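Local coordinates for protein hydrogenase maturation factor (Thermoanaerobacter tengcongensis, PDB 3VTH) that probably transfers the carbamoyl group of carbamoyl phosphate, at the expense of ATP, to the C-terminal cysteine of HypE during [NiFe]-hydrogenase maturation, at residues E260-K263 with K264-V268. Sequence-based numbering, arbitrary orientation.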
loop_
_atom_site.group_PDB
_atom_site.type_symbol
_atom_site.label_atom_id
_atom_site.label_comp_id
_atom_site.label_asym_id
_atom_site.label_seq_id
_atom_site.Cartn_x
_atom_site.Cartn_y
_atom_site.Cartn_z
ATOM N N GLU A 260 -18.368 5.309 15.043
ATOM C CA GLU A 260 -19.410 6.301 15.308
ATOM C C GLU A 260 -18.943 7.724 14.949
ATOM O O GLU A 260 -19.679 8.468 14.302
ATOM C CB GLU A 260 -19.912 6.241 16.759
ATOM C CG GLU A 260 -21.220 7.023 16.958
ATOM C CD GLU A 260 -21.675 7.161 18.412
ATOM O OE1 GLU A 260 -20.856 7.032 19.348
ATOM O OE2 GLU A 260 -22.876 7.426 18.618
ATOM N N GLU A 261 -17.735 8.097 15.373
ATOM C CA GLU A 261 -17.187 9.403 15.031
ATOM C C GLU A 261 -17.011 9.547 13.507
ATOM O O GLU A 261 -17.385 10.561 12.933
ATOM C CB GLU A 261 -15.874 9.680 15.779
ATOM C CG GLU A 261 -15.302 11.060 15.468
ATOM C CD GLU A 261 -14.284 11.580 16.469
ATOM O OE1 GLU A 261 -13.225 10.948 16.687
ATOM O OE2 GLU A 261 -14.542 12.665 17.026
ATOM N N VAL A 262 -16.468 8.521 12.858
ATOM C CA VAL A 262 -16.247 8.569 11.409
ATOM C C VAL A 262 -17.555 8.839 10.657
ATOM O O VAL A 262 -17.581 9.645 9.724
ATOM C CB VAL A 262 -15.565 7.278 10.886
ATOM C CG1 VAL A 262 -15.305 7.363 9.381
ATOM C CG2 VAL A 262 -14.259 7.043 11.608
ATOM N N LYS A 263 -18.639 8.193 11.094
ATOM C CA LYS A 263 -19.954 8.310 10.441
ATOM C C LYS A 263 -20.543 9.721 10.506
ATOM O O LYS A 263 -21.491 10.026 9.768
ATOM C CB LYS A 263 -20.962 7.329 11.054
ATOM C CG LYS A 263 -20.626 5.853 10.886
ATOM C CD LYS A 263 -21.472 5.223 9.822
ATOM C CE LYS A 263 -22.199 3.994 10.360
ATOM N NZ LYS A 263 -21.269 2.895 10.757
ATOM N N LYS A 264 -19.996 10.566 11.384
ATOM C CA LYS A 264 -20.422 11.972 11.464
ATOM C C LYS A 264 -19.909 12.761 10.269
ATOM O O LYS A 264 -20.499 13.775 9.888
ATOM C CB LYS A 264 -19.918 12.645 12.750
ATOM C CG LYS A 264 -20.771 12.387 13.972
ATOM C CD LYS A 264 -20.058 12.816 15.254
ATOM C CE LYS A 264 -20.894 12.451 16.476
ATOM N NZ LYS A 264 -20.223 12.824 17.767
ATOM N N TYR A 265 -18.798 12.296 9.705
ATOM C CA TYR A 265 -18.099 13.013 8.648
ATOM C C TYR A 265 -18.126 12.305 7.305
ATOM O O TYR A 265 -17.825 12.917 6.269
ATOM C CB TYR A 265 -16.641 13.233 9.041
ATOM C CG TYR A 265 -16.449 14.006 10.314
ATOM C CD1 TYR A 265 -16.446 15.398 10.315
ATOM C CD2 TYR A 265 -16.256 13.344 11.525
ATOM C CE1 TYR A 265 -16.270 16.119 11.499
ATOM C CE2 TYR A 265 -16.075 14.056 12.725
ATOM C CZ TYR A 265 -16.084 15.436 12.692
ATOM O OH TYR A 265 -15.886 16.134 13.851
ATOM N N CYS A 266 -18.463 11.017 7.313
ATOM C CA CYS A 266 -18.275 10.179 6.136
ATOM C C CYS A 266 -19.381 9.173 5.965
ATOM O O CYS A 266 -20.037 8.780 6.925
ATOM C CB CYS A 266 -16.958 9.401 6.243
ATOM S SG CYS A 266 -15.495 10.442 6.374
ATOM N N ILE A 267 -19.567 8.761 4.715
ATOM C CA ILE A 267 -20.348 7.583 4.369
ATOM C C ILE A 267 -19.454 6.380 4.641
ATOM O O ILE A 267 -18.302 6.357 4.211
ATOM C CB ILE A 267 -20.776 7.628 2.870
ATOM C CG1 ILE A 267 -21.765 8.786 2.644
ATOM C CG2 ILE A 267 -21.348 6.267 2.417
ATOM C CD1 ILE A 267 -22.098 9.102 1.167
ATOM N N VAL A 268 -19.970 5.398 5.373
ATOM C CA VAL A 268 -19.200 4.197 5.709
ATOM C C VAL A 268 -20.057 2.959 5.446
ATOM O O VAL A 268 -20.984 2.677 6.198
ATOM C CB VAL A 268 -18.740 4.200 7.198
ATOM C CG1 VAL A 268 -17.811 3.005 7.501
ATOM C CG2 VAL A 268 -18.048 5.505 7.562
HETATM O O HOH W 1 -15.759 14.747 16.151
#
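The carbonyl oxygen of Val-262 takes two backbone N-H groups at once: Tyr-265 N at 2.9 Å, and Cys-266 N, whose bond is bent to 122° at the hydrogen and weak. One residue back, Lys-264 N reaches Glu-261 O at 3.0 Å. Both firmer bonds span three residues rather than four, so the last turn is tighter than an alpha-helix, and the backbone is extended at Cys-266.

Glu-261 and Tyr-265 run side by side in the same direction, Glu-261 CG lying 4.1 Å from Tyr-265 CE2, with carboxylate and ring planes 55° apart. A water in the plane of the tyrosine ring, at its edge, joins their ends: it donates to Glu-261 OE2 at 2.6 Å and is hydrogen-bonded to Tyr-265 OH. The other carboxylate oxygen, OE1, accepts from Arg-257 N, so both oxygens are engaged and the carboxylate is tied to the chain leading into the helix.

As the chain folds back, Val-268 lies crosswise to Val-262, and Val-268 CG2 meets Val-262 CG1 at 3.8 Å. The Lys-263 chain is bent at chi2 (-104°) and chi3, which brings CD across Val-268, 3.9 Å from its CB. Val-262, Cys-266 and Val-268 all pack on Leu-286 of strand 283-287. The arrangement is a helix C-terminus tightened into 3-10-type turns, here seating helix 259-265 against the mixed sheet of the YrdC-like domain.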